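Local structure of hypothetical protein (Pseudomonas aeruginosa, 2H9F) at residues Ala125-Ile137 / Thr145-Val157. The protein probably acts as a methylaconitate isomerase of the PrpF family. Sequence-based numbering, arbitrary orientation.
Sequences ARIPEDGICEVRI and TIIAHVPVSGGQV
D130 OD1 is held by two donors: the backbone N of G154 at 3.1 Å, and a water that also donates to S153 OG. The amide reaches OD1 from above the carboxylate plane, 47° out of it. S153 OG has a further partner in Q158. Beside this site E129 O accepts the N-H of G155 at 2.8 Å, in the carbonyl plane and on a lone pair; S153 to Q156 form a type I' turn, whose two central glycines both have positive phi.

From G131 to I137 the chain pairs with V152 back to I146 as the antiparallel hairpin of strands 131-139 and 144-153. Four hydrogen-bonded pairs, G131 with V152 through I137 with I146, alternate with three non-hydrogen-bonded ones. The I137 N to I146 O bond measures 2.7 Å. Strand 85-92 flanks the hairpin on the side of 131-139, and strand 175-180 on that of 144-153.

C133, V135, I137, I146, A148, V150 and V152 share the buried face. V152 has chi1 at 170°, CG1 trans to the main-chain nitrogen, which sets that methyl 3.4 Å from P128 O and leaves CG2 facing C133 CB. Further along, V135 CG2 meets V150 CG2 at 4.0 Å, and I137 CD1 lies against A148 CB; helix 106-118 packs on I146.

The other face carries I132, E134, R136, I147, H149 and P151. I132 CG2 rests on H149 CB at 3.7 Å and lies toward the edge of the ring, near its plane, while CD1 touches P151 CA at 3.6 Å. R126 NH2 bonds E134 O at 2.9 Å and salt-bridges E134 OE1, both near the guanidinium plane, which has R136 NE over one face. E134, bridged to R126, and D84, salt-bridged to R136, probably offset the two positive charges.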
loop_
_atom_site.group_PDB
_atom_site.type_symbol
_atom_site.label_atom_id
_atom_site.label_comp_id
_atom_site.label_asym_id
_atom_site.label_seq_id
_atom_site.Cartn_x
_atom_site.Cartn_y
_atom_site.Cartn_z
ATOM N N ALA A 125 -34.842 -14.027 8.917
ATOM C CA ALA A 125 -35.778 -14.772 8.033
ATOM C C ALA A 125 -35.237 -14.944 6.607
ATOM O O ALA A 125 -35.707 -15.813 5.860
ATOM C CB ALA A 125 -37.181 -14.119 7.999
ATOM N N ARG A 126 -34.277 -14.106 6.211
ATOM C CA ARG A 126 -33.746 -14.147 4.854
ATOM C C ARG A 126 -32.483 -14.982 4.712
ATOM O O ARG A 126 -31.990 -15.110 3.607
ATOM C CB ARG A 126 -33.445 -12.734 4.361
ATOM C CG ARG A 126 -34.689 -11.880 4.262
ATOM C CD ARG A 126 -34.351 -10.506 3.744
ATOM N NE ARG A 126 -33.838 -10.511 2.380
ATOM C CZ ARG A 126 -34.588 -10.671 1.290
ATOM N NH1 ARG A 126 -35.891 -10.835 1.381
ATOM N NH2 ARG A 126 -34.029 -10.661 0.101
ATOM N N ILE A 127 -31.947 -15.511 5.817
ATOM C CA ILE A 127 -30.626 -16.154 5.822
ATOM C C ILE A 127 -30.830 -17.646 5.977
ATOM O O ILE A 127 -31.479 -18.086 6.924
ATOM C CB ILE A 127 -29.736 -15.604 6.995
ATOM C CG1 ILE A 127 -29.726 -14.048 7.037
ATOM C CG2 ILE A 127 -28.343 -16.115 6.914
ATOM C CD1 ILE A 127 -28.813 -13.441 8.204
ATOM N N PRO A 128 -30.308 -18.441 5.046
ATOM C CA PRO A 128 -30.465 -19.866 5.182
ATOM C C PRO A 128 -29.426 -20.396 6.160
ATOM O O PRO A 128 -28.526 -19.673 6.540
ATOM C CB PRO A 128 -30.130 -20.367 3.787
ATOM C CG PRO A 128 -29.085 -19.423 3.301
ATOM C CD PRO A 128 -29.534 -18.083 3.840
ATOM N N GLU A 129 -29.527 -21.660 6.540
ATOM C CA GLU A 129 -28.411 -22.307 7.201
ATOM C C GLU A 129 -27.351 -22.616 6.129
ATOM O O GLU A 129 -26.164 -22.332 6.292
ATOM C CB GLU A 129 -28.899 -23.548 7.948
ATOM C CG GLU A 129 -27.822 -24.392 8.622
ATOM C CD GLU A 129 -27.151 -23.736 9.836
ATOM O OE1 GLU A 129 -27.580 -22.651 10.339
ATOM O OE2 GLU A 129 -26.167 -24.349 10.298
ATOM N N ASP A 130 -27.797 -23.183 5.017
ATOM C CA ASP A 130 -26.929 -23.462 3.895
ATOM C C ASP A 130 -27.645 -23.051 2.628
ATOM O O ASP A 130 -28.741 -23.485 2.380
ATOM C CB ASP A 130 -26.560 -24.938 3.865
ATOM C CG ASP A 130 -25.728 -25.363 5.079
ATOM O OD1 ASP A 130 -24.564 -24.929 5.200
ATOM O OD2 ASP A 130 -26.251 -26.117 5.931
ATOM N N GLY A 131 -27.054 -22.145 1.872
ATOM C CA GLY A 131 -27.603 -21.761 0.586
ATOM C C GLY A 131 -27.109 -20.422 0.155
ATOM O O GLY A 131 -25.933 -20.142 0.283
ATOM N N ILE A 132 -28.026 -19.564 -0.296
ATOM C CA ILE A 132 -27.694 -18.231 -0.776
ATOM C C ILE A 132 -28.580 -17.250 -0.058
ATOM O O ILE A 132 -29.761 -17.500 0.120
ATOM C CB ILE A 132 -27.910 -18.061 -2.294
ATOM C CG1 ILE A 132 -26.968 -18.999 -3.092
ATOM C CG2 ILE A 132 -27.635 -16.659 -2.720
ATOM C CD1 ILE A 132 -25.513 -18.603 -2.970
ATOM N N CYS A 133 -27.972 -16.175 0.417
ATOM C CA CYS A 133 -28.726 -15.060 0.938
ATOM C C CYS A 133 -28.787 -13.934 -0.084
ATOM O O CYS A 133 -27.776 -13.417 -0.538
ATOM C CB CYS A 133 -28.100 -14.601 2.250
ATOM S SG CYS A 133 -29.062 -13.265 2.936
ATOM N N GLU A 134 -29.988 -13.543 -0.454
ATOM C CA GLU A 134 -30.170 -12.422 -1.338
ATOM C C GLU A 134 -30.105 -11.140 -0.538
ATOM O O GLU A 134 -31.091 -10.721 0.087
ATOM C CB GLU A 134 -31.523 -12.571 -2.021
ATOM C CG GLU A 134 -31.868 -11.528 -3.059
ATOM C CD GLU A 134 -33.301 -11.693 -3.591
ATOM O OE1 GLU A 134 -34.229 -11.193 -2.928
ATOM O OE2 GLU A 134 -33.463 -12.338 -4.656
ATOM N N VAL A 135 -28.945 -10.496 -0.552
ATOM C CA VAL A 135 -28.798 -9.262 0.188
ATOM C C VAL A 135 -29.224 -8.106 -0.713
ATOM O O VAL A 135 -28.637 -7.889 -1.751
ATOM C CB VAL A 135 -27.360 -9.047 0.697
ATOM C CG1 VAL A 135 -27.295 -7.771 1.505
ATOM C CG2 VAL A 135 -26.884 -10.234 1.514
ATOM N N ARG A 136 -30.250 -7.370 -0.315
ATOM C CA ARG A 136 -30.757 -6.261 -1.114
ATOM C C ARG A 136 -30.142 -4.934 -0.643
ATOM O O ARG A 136 -30.495 -4.423 0.431
ATOM C CB ARG A 136 -32.272 -6.207 -0.990
ATOM C CG ARG A 136 -32.972 -7.528 -1.399
ATOM C CD ARG A 136 -34.445 -7.541 -0.949
ATOM N NE ARG A 136 -34.552 -7.525 0.511
ATOM C CZ ARG A 136 -35.659 -7.277 1.199
ATOM N NH1 ARG A 136 -36.809 -7.036 0.591
ATOM N NH2 ARG A 136 -35.621 -7.282 2.519
ATOM N N ILE A 137 -29.241 -4.369 -1.464
ATOM C CA ILE A 137 -28.415 -3.210 -1.084
ATOM C C ILE A 137 -28.955 -1.956 -1.725
ATOM O O ILE A 137 -29.182 -1.923 -2.933
ATOM C CB ILE A 137 -26.961 -3.387 -1.518
ATOM C CG1 ILE A 137 -26.389 -4.677 -0.920
ATOM C CG2 ILE A 137 -26.124 -2.145 -1.108
ATOM C CD1 ILE A 137 -25.099 -5.209 -1.594
ATOM N N THR A 145 -30.359 0.102 -6.592
ATOM C CA THR A 145 -30.356 -1.205 -5.962
ATOM C C THR A 145 -29.281 -2.093 -6.553
ATOM O O THR A 145 -29.071 -2.159 -7.781
ATOM C CB THR A 145 -31.718 -1.863 -6.158
ATOM O OG1 THR A 145 -32.706 -1.016 -5.565
ATOM C CG2 THR A 145 -31.781 -3.287 -5.535
ATOM N N ILE A 146 -28.603 -2.792 -5.657
ATOM C CA ILE A 146 -27.693 -3.840 -5.990
ATOM C C ILE A 146 -28.163 -5.065 -5.183
ATOM O O ILE A 146 -28.455 -4.949 -3.992
ATOM C CB ILE A 146 -26.235 -3.524 -5.575
ATOM C CG1 ILE A 146 -25.777 -2.172 -6.112
ATOM C CG2 ILE A 146 -25.278 -4.650 -6.025
ATOM C CD1 ILE A 146 -24.419 -1.728 -5.529
ATOM N N ILE A 147 -28.253 -6.217 -5.846
ATOM C CA ILE A 147 -28.584 -7.470 -5.201
ATOM C C ILE A 147 -27.301 -8.256 -5.219
ATOM O O ILE A 147 -26.693 -8.404 -6.271
ATOM C CB ILE A 147 -29.641 -8.298 -5.979
ATOM C CG1 ILE A 147 -30.867 -7.450 -6.299
ATOM C CG2 ILE A 147 -30.014 -9.545 -5.173
ATOM C CD1 ILE A 147 -31.532 -6.857 -5.119
ATOM N N ALA A 148 -26.880 -8.684 -4.040
ATOM C CA ALA A 148 -25.714 -9.517 -3.858
ATOM C C ALA A 148 -26.192 -10.894 -3.386
ATOM O O ALA A 148 -26.828 -11.035 -2.335
ATOM C CB ALA A 148 -24.754 -8.876 -2.846
ATOM N N HIS A 149 -25.880 -11.909 -4.182
ATOM C CA HIS A 149 -26.225 -13.267 -3.864
ATOM C C HIS A 149 -25.055 -13.868 -3.133
ATOM O O HIS A 149 -24.074 -14.307 -3.749
ATOM C CB HIS A 149 -26.540 -14.033 -5.142
ATOM C CG HIS A 149 -27.657 -13.430 -5.946
ATOM N ND1 HIS A 149 -28.960 -13.843 -5.829
ATOM C CD2 HIS A 149 -27.655 -12.469 -6.899
ATOM C CE1 HIS A 149 -29.717 -13.146 -6.651
ATOM N NE2 HIS A 149 -28.952 -12.296 -7.304
ATOM N N VAL A 150 -25.149 -13.887 -1.807
ATOM C CA VAL A 150 -24.017 -14.222 -0.970
ATOM C C VAL A 150 -24.157 -15.630 -0.471
ATOM O O VAL A 150 -25.163 -15.977 0.145
ATOM C CB VAL A 150 -23.910 -13.219 0.235
ATOM C CG1 VAL A 150 -22.750 -13.596 1.153
ATOM C CG2 VAL A 150 -23.739 -11.843 -0.259
ATOM N N PRO A 151 -23.148 -16.488 -0.728
ATOM C CA PRO A 151 -23.306 -17.829 -0.243
ATOM C C PRO A 151 -23.108 -17.933 1.245
ATOM O O PRO A 151 -22.324 -17.172 1.827
ATOM C CB PRO A 151 -22.209 -18.596 -0.995
ATOM C CG PRO A 151 -21.133 -17.577 -1.190
ATOM C CD PRO A 151 -21.860 -16.298 -1.421
ATOM N N VAL A 152 -23.777 -18.916 1.828
ATOM C CA VAL A 152 -23.888 -19.087 3.263
ATOM C C VAL A 152 -23.747 -20.578 3.595
ATOM O O VAL A 152 -24.356 -21.438 2.936
ATOM C CB VAL A 152 -25.230 -18.567 3.766
ATOM C CG1 VAL A 152 -25.473 -18.966 5.243
ATOM C CG2 VAL A 152 -25.345 -17.047 3.541
ATOM N N SER A 153 -22.920 -20.875 4.588
ATOM C CA SER A 153 -22.748 -22.234 5.156
ATOM C C SER A 153 -22.743 -22.132 6.666
ATOM O O SER A 153 -22.051 -21.285 7.226
ATOM C CB SER A 153 -21.400 -22.871 4.796
ATOM O OG SER A 153 -21.178 -22.838 3.411
ATOM N N GLY A 154 -23.516 -22.983 7.325
ATOM C CA GLY A 154 -23.572 -22.984 8.767
ATOM C C GLY A 154 -24.120 -21.682 9.280
ATOM O O GLY A 154 -23.745 -21.247 10.355
ATOM N N GLY A 155 -24.985 -21.039 8.507
ATOM C CA GLY A 155 -25.549 -19.727 8.921
ATOM C C GLY A 155 -24.614 -18.535 8.843
ATOM O O GLY A 155 -25.016 -17.398 9.176
ATOM N N GLN A 156 -23.403 -18.764 8.340
ATOM C CA GLN A 156 -22.399 -17.717 8.188
ATOM C C GLN A 156 -21.979 -17.570 6.716
ATOM O O GLN A 156 -22.088 -18.509 5.944
ATOM C CB GLN A 156 -21.145 -18.063 9.025
ATOM C CG GLN A 156 -21.351 -18.230 10.557
ATOM C CD GLN A 156 -21.985 -17.006 11.220
ATOM O OE1 GLN A 156 -21.726 -15.842 10.841
ATOM N NE2 GLN A 156 -22.834 -17.265 12.219
ATOM N N VAL A 157 -21.467 -16.399 6.348
ATOM C CA VAL A 157 -20.972 -16.163 4.987
ATOM C C VAL A 157 -19.938 -17.243 4.625
ATOM O O VAL A 157 -19.066 -17.529 5.424
ATOM C CB VAL A 157 -20.395 -14.757 4.856
ATOM C CG1 VAL A 157 -19.714 -14.566 3.529
ATOM C CG2 VAL A 157 -21.522 -13.704 5.027
HETATM O O HOH W 1 -23.250 -24.669 2.560
#